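Local coordinates for yersinopine dehydrogenase (Yersinia pestis, PDB 6C4M), which catalyses the NADPH-dependent reductive condensation of pyruvate with an aminobutanoate-histidine intermediate, the last step in making the metallophore yersinopine, at the interface of chains A and B. Coordinates in Å, arbitrary orientation; residue numbers count along the deposited sequence, not the author numbering. Chains: chain A/B, Yersinopine dehydrogenase.

Contact 1: the interface of chains A and B. Residues chain A 336, 341, 355, 358-359, 362; chain B 294, 355, 358-359, 362.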
loop_
_atom_site.group_PDB
_atom_site.type_symbol
_atom_site.label_atom_id
_atom_site.label_comp_id
_atom_site.label_asym_id
_atom_site.label_seq_id
_atom_site.Cartn_x
_atom_site.Cartn_y
_atom_site.Cartn_z
ATOM N N MET A 336 -7.093 -8.893 2.204
ATOM C CA MET A 336 -5.759 -8.537 1.741
ATOM C C MET A 336 -4.887 -9.780 1.600
ATOM O O MET A 336 -4.470 -10.128 0.496
ATOM C CB MET A 336 -5.139 -7.522 2.700
ATOM C CG MET A 336 -5.941 -6.253 2.803
ATOM S SD MET A 336 -5.950 -5.338 1.172
ATOM C CE MET A 336 -4.341 -4.618 1.257
ATOM N N TRP A 341 -2.920 -17.949 1.058
ATOM C CA TRP A 341 -1.555 -17.428 0.956
ATOM C C TRP A 341 -0.747 -17.779 2.215
ATOM O O TRP A 341 0.434 -18.134 2.140
ATOM C CB TRP A 341 -1.589 -15.912 0.707
ATOM C CG TRP A 341 -1.516 -15.502 -0.781
ATOM C CD1 TRP A 341 -1.358 -16.326 -1.866
ATOM C CD2 TRP A 341 -1.595 -14.168 -1.308
ATOM N NE1 TRP A 341 -1.320 -15.587 -3.022
ATOM C CE2 TRP A 341 -1.461 -14.261 -2.702
ATOM C CE3 TRP A 341 -1.747 -12.904 -0.727
ATOM C CZ2 TRP A 341 -1.489 -13.138 -3.528
ATOM C CZ3 TRP A 341 -1.756 -11.806 -1.531
ATOM C CH2 TRP A 341 -1.627 -11.918 -2.925
ATOM N N TYR A 355 4.541 -11.031 -3.769
ATOM C CA TYR A 355 3.271 -10.311 -3.843
ATOM C C TYR A 355 2.556 -10.394 -2.499
ATOM O O TYR A 355 2.150 -9.369 -1.934
ATOM C CB TYR A 355 2.417 -10.882 -4.993
ATOM C CG TYR A 355 1.084 -10.190 -5.306
ATOM C CD1 TYR A 355 0.788 -8.923 -4.830
ATOM C CD2 TYR A 355 0.135 -10.823 -6.094
ATOM C CE1 TYR A 355 -0.403 -8.323 -5.117
ATOM C CE2 TYR A 355 -1.082 -10.230 -6.382
ATOM C CZ TYR A 355 -1.345 -8.977 -5.894
ATOM O OH TYR A 355 -2.528 -8.350 -6.208
ATOM N N PHE A 358 4.309 -8.108 -0.004
ATOM C CA PHE A 358 4.036 -6.702 -0.277
ATOM C C PHE A 358 2.629 -6.348 0.158
ATOM O O PHE A 358 2.404 -5.305 0.785
ATOM C CB PHE A 358 4.261 -6.355 -1.768
ATOM C CG PHE A 358 4.092 -4.892 -2.048
ATOM C CD1 PHE A 358 2.838 -4.361 -2.256
ATOM C CD2 PHE A 358 5.179 -4.039 -2.029
ATOM C CE1 PHE A 358 2.668 -3.004 -2.475
ATOM C CE2 PHE A 358 5.017 -2.695 -2.262
ATOM C CZ PHE A 358 3.745 -2.181 -2.481
ATOM N N VAL A 359 1.670 -7.231 -0.108
ATOM C CA VAL A 359 0.300 -6.946 0.311
ATOM C C VAL A 359 0.239 -6.883 1.829
ATOM O O VAL A 359 -0.352 -5.958 2.413
ATOM C CB VAL A 359 -0.686 -7.983 -0.274
ATOM C CG1 VAL A 359 -2.076 -7.767 0.286
ATOM C CG2 VAL A 359 -0.773 -7.858 -1.785
ATOM N N THR A 362 1.675 -3.566 3.031
ATOM C CA THR A 362 0.735 -2.492 2.706
ATOM C C THR A 362 -0.430 -2.496 3.691
ATOM O O THR A 362 -0.781 -1.460 4.267
ATOM C CB THR A 362 0.260 -2.654 1.262
ATOM O OG1 THR A 362 1.387 -2.632 0.403
ATOM C CG2 THR A 362 -0.770 -1.559 0.832
ATOM N N PRO B 294 -6.101 -7.842 -3.485
ATOM C CA PRO B 294 -5.768 -8.735 -4.606
ATOM C C PRO B 294 -6.954 -9.152 -5.484
ATOM O O PRO B 294 -6.783 -9.202 -6.705
ATOM C CB PRO B 294 -5.113 -9.921 -3.887
ATOM C CG PRO B 294 -4.446 -9.281 -2.695
ATOM C CD PRO B 294 -5.451 -8.275 -2.229
ATOM N N TYR B 355 0.469 -8.245 -9.397
ATOM C CA TYR B 355 1.400 -7.662 -8.433
ATOM C C TYR B 355 1.770 -6.248 -8.869
ATOM O O TYR B 355 1.662 -5.296 -8.083
ATOM C CB TYR B 355 2.639 -8.570 -8.294
ATOM C CG TYR B 355 3.693 -8.187 -7.246
ATOM C CD1 TYR B 355 3.423 -7.278 -6.236
ATOM C CD2 TYR B 355 4.955 -8.760 -7.282
ATOM C CE1 TYR B 355 4.372 -6.947 -5.313
ATOM C CE2 TYR B 355 5.930 -8.423 -6.359
ATOM C CZ TYR B 355 5.632 -7.519 -5.373
ATOM O OH TYR B 355 6.572 -7.207 -4.419
ATOM N N PHE B 358 -1.181 -3.926 -8.215
ATOM C CA PHE B 358 -1.346 -3.650 -6.794
ATOM C C PHE B 358 -0.283 -2.678 -6.323
ATOM O O PHE B 358 -0.576 -1.727 -5.588
ATOM C CB PHE B 358 -1.323 -4.948 -5.952
ATOM C CG PHE B 358 -1.600 -4.696 -4.501
ATOM C CD1 PHE B 358 -0.588 -4.295 -3.657
ATOM C CD2 PHE B 358 -2.885 -4.788 -4.001
ATOM C CE1 PHE B 358 -0.843 -4.020 -2.323
ATOM C CE2 PHE B 358 -3.138 -4.532 -2.674
ATOM C CZ PHE B 358 -2.102 -4.141 -1.837
ATOM N N VAL B 359 0.953 -2.858 -6.783
ATOM C CA VAL B 359 2.008 -1.934 -6.377
ATOM C C VAL B 359 1.691 -0.542 -6.901
ATOM O O VAL B 359 1.781 0.459 -6.169
ATOM C CB VAL B 359 3.394 -2.436 -6.843
ATOM C CG1 VAL B 359 4.459 -1.401 -6.548
ATOM C CG2 VAL B 359 3.781 -3.714 -6.119
ATOM N N THR B 362 -1.020 1.049 -4.750
ATOM C CA THR B 362 -0.453 1.404 -3.449
ATOM C C THR B 362 0.384 2.674 -3.569
ATOM O O THR B 362 0.220 3.621 -2.791
ATOM C CB THR B 362 0.370 0.229 -2.918
ATOM O OG1 THR B 362 -0.466 -0.910 -2.823
ATOM C CG2 THR B 362 1.038 0.528 -1.536
HETATM O O HOH W 1 -4.325 -10.095 -7.511
#

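Contact 2: the interface of chains A and B. Residues chain A 286-287, 292-294, 358; chain B 335-336, 359.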
loop_
_atom_site.group_PDB
_atom_site.type_symbol
_atom_site.label_atom_id
_atom_site.label_comp_id
_atom_site.label_asym_id
_atom_site.label_seq_id
_atom_site.Cartn_x
_atom_site.Cartn_y
_atom_site.Cartn_z
ATOM N N THR A 286 6.031 2.694 2.454
ATOM C CA THR A 286 6.418 2.476 1.064
ATOM C C THR A 286 7.226 3.658 0.525
ATOM O O THR A 286 7.146 4.789 1.013
ATOM C CB THR A 286 5.207 2.277 0.141
ATOM O OG1 THR A 286 4.542 3.527 -0.035
ATOM C CG2 THR A 286 4.219 1.281 0.663
ATOM N N GLN A 287 7.986 3.382 -0.523
ATOM C CA GLN A 287 8.768 4.428 -1.175
ATOM C C GLN A 287 7.850 5.568 -1.602
ATOM O O GLN A 287 6.722 5.324 -2.051
ATOM C CB GLN A 287 9.511 3.873 -2.393
ATOM C CG GLN A 287 10.600 2.855 -2.068
ATOM C CD GLN A 287 11.877 3.494 -1.538
ATOM O OE1 GLN A 287 12.083 4.701 -1.673
ATOM N NE2 GLN A 287 12.754 2.670 -0.945
ATOM N N VAL A 292 9.722 0.174 1.789
ATOM C CA VAL A 292 8.935 -0.918 1.224
ATOM C C VAL A 292 8.693 -0.701 -0.261
ATOM O O VAL A 292 8.135 0.312 -0.690
ATOM C CB VAL A 292 7.619 -1.097 1.994
ATOM C CG1 VAL A 292 6.801 -2.187 1.351
ATOM C CG2 VAL A 292 7.949 -1.478 3.439
ATOM N N CYS A 293 9.052 -1.695 -1.036
ATOM C CA CYS A 293 8.955 -1.665 -2.477
ATOM C C CYS A 293 9.271 -3.078 -2.944
ATOM O O CYS A 293 9.805 -3.870 -2.167
ATOM C CB CYS A 293 9.950 -0.657 -3.065
ATOM S SG CYS A 293 11.690 -1.085 -2.820
ATOM N N PRO A 294 9.027 -3.417 -4.206
ATOM C CA PRO A 294 9.286 -4.800 -4.638
ATOM C C PRO A 294 10.712 -5.306 -4.392
ATOM O O PRO A 294 10.856 -6.467 -3.997
ATOM C CB PRO A 294 8.924 -4.742 -6.128
ATOM C CG PRO A 294 7.823 -3.712 -6.180
ATOM C CD PRO A 294 8.291 -2.651 -5.234
ATOM N N PHE A 358 4.309 -8.108 -0.004
ATOM C CA PHE A 358 4.036 -6.702 -0.277
ATOM C C PHE A 358 2.629 -6.348 0.158
ATOM O O PHE A 358 2.404 -5.305 0.785
ATOM C CB PHE A 358 4.261 -6.355 -1.768
ATOM C CG PHE A 358 4.092 -4.892 -2.048
ATOM C CD1 PHE A 358 2.838 -4.361 -2.256
ATOM C CD2 PHE A 358 5.179 -4.039 -2.029
ATOM C CE1 PHE A 358 2.668 -3.004 -2.475
ATOM C CE2 PHE A 358 5.017 -2.695 -2.262
ATOM C CZ PHE A 358 3.745 -2.181 -2.481
ATOM N N SER B 335 11.108 2.885 -8.404
ATOM C CA SER B 335 11.401 2.004 -7.275
ATOM C C SER B 335 10.186 1.182 -6.849
ATOM O O SER B 335 10.351 0.127 -6.229
ATOM C CB SER B 335 11.873 2.836 -6.090
ATOM O OG SER B 335 10.832 3.734 -5.735
ATOM N N MET B 336 8.971 1.666 -7.141
ATOM C CA MET B 336 7.742 0.909 -6.950
ATOM C C MET B 336 7.400 0.110 -8.205
ATOM O O MET B 336 7.393 -1.119 -8.179
ATOM C CB MET B 336 6.610 1.862 -6.567
ATOM C CG MET B 336 6.888 2.611 -5.291
ATOM S SD MET B 336 6.963 1.439 -3.835
ATOM C CE MET B 336 5.233 1.188 -3.600
ATOM N N VAL B 359 0.953 -2.858 -6.783
ATOM C CA VAL B 359 2.008 -1.934 -6.377
ATOM C C VAL B 359 1.691 -0.542 -6.901
ATOM O O VAL B 359 1.781 0.459 -6.169
ATOM C CB VAL B 359 3.394 -2.436 -6.843
ATOM C CG1 VAL B 359 4.459 -1.401 -6.548
ATOM C CG2 VAL B 359 3.781 -3.714 -6.119
#

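Contact 1: the interface of chains A and B
A:Tyr355 and B:Tyr355 lie alongside each other, pointing opposite ways, where the two copies of helix 350-364 meet. In A:Tyr355, CG lies anti to the backbone N (chi1 -175°), which sends the ring across to chain B. Its CB packs on CG of the B:Tyr355 ring. CD1 comes to 3.4 Å from CD1 of B:Tyr355. CE1 reaches CB of B:Phe358 at 3.6 Å, and the two side chains meet roughly perpendicular. On one face, CA of B:Tyr355 sits over the ring centre, a CH-pi contact. On the opposite face, CH2 of A:Trp341, from the same chain, lies toward the rim. The ring is thus clamped between its own subunit and the partner. At the tip, the phenol OH touches CA of B:Pro294. It also binds water 1 at 2.8 Å, and this water lies in the ring plane. The water passes the link on to the carbonyl O of B:Pro294, 2.7 Å away, at the start of helix 294-313.

Next to the tyrosines, CE1 of A:Phe358 meets CE1 of B:Phe358 edge to edge at 3.7 Å. CG2 of A:Val359 stands over the centre of the B:Phe358 ring, and B:Val359 does the same to A:Phe358. Further along, CG2 of A:Thr362 and CG2 of B:Thr362 touch at 3.6 Å. A:Thr362 OG1 donates to the carbonyl O of A:Phe358 from above the carbonyl plane, and B:Thr362 does the same in its own chain.

The patch is a mainly apolar, two-fold helix-to-helix seam that helps hold the homodimer together.

Contact 2: the interface of chains A and B
B:Met336 lies across a groove of chain A formed by A:Thr286, A:Gln287, the segment from A:Val292 to A:Pro294, and the tip of A:Phe358. Its CG is anti to the carbonyl carbon (chi1 -60°), and the chain bends again at chi2 and chi3. This curl lets the sulfur and the terminal methyl touch different parts of the groove. SD packs against CB of A:Cys293 at 3.7 Å and CB of A:Gln287 at 3.8 Å. It also lies near the carbonyl O of A:Val292. The methyl CE meets the rim of the A:Phe358 ring at CZ, 3.8 Å away, with the methionine side chain roughly perpendicular to that of the phenylalanine. On another side, CE touches CB of A:Thr286 at 3.9 Å.

The backbone around the methionine packs as well. The carbonyl O of B:Met336 approaches CG of A:Pro294 at 3.3 Å. The carbonyl O of B:Ser335 lies close to CB of A:Cys293. OG of B:Ser335 rests against CB of A:Gln287 at 3.6 Å. B:Val359 lies at a slant to A:Pro294, with its CG2 4.0 Å from the proline CG. The same methyl covers the A:Phe358 ring, so that ring has the valine on a face and the methionine at its rim.

The fit relies on shape and apolar packing. It docks a loop of chain B against the loop that leads into helix 294-313 of chain A, and so helps fix how the subunits sit in the homodimer.

The centres of contact 1 and contact 2 lie about 10 Å apart, measured over their C-alpha atoms. They share A:Phe358 and B:Val359, so the packing runs on from one to the other. Both draw on helix 350-364 of each chain. The pairing of A:Met336 with B:Pro294 in contact 1 is the symmetry twin of B:Met336 with A:Pro294 in contact 2. The interface is two-fold symmetric, so each pairing recurs with the chains exchanged. The centre of contact 1 is about 19 Å from A:His260, the proposed proton donor or acceptor, and that of contact 2 about 15 Å. Neither patch includes A:His260, and both probably serve assembly.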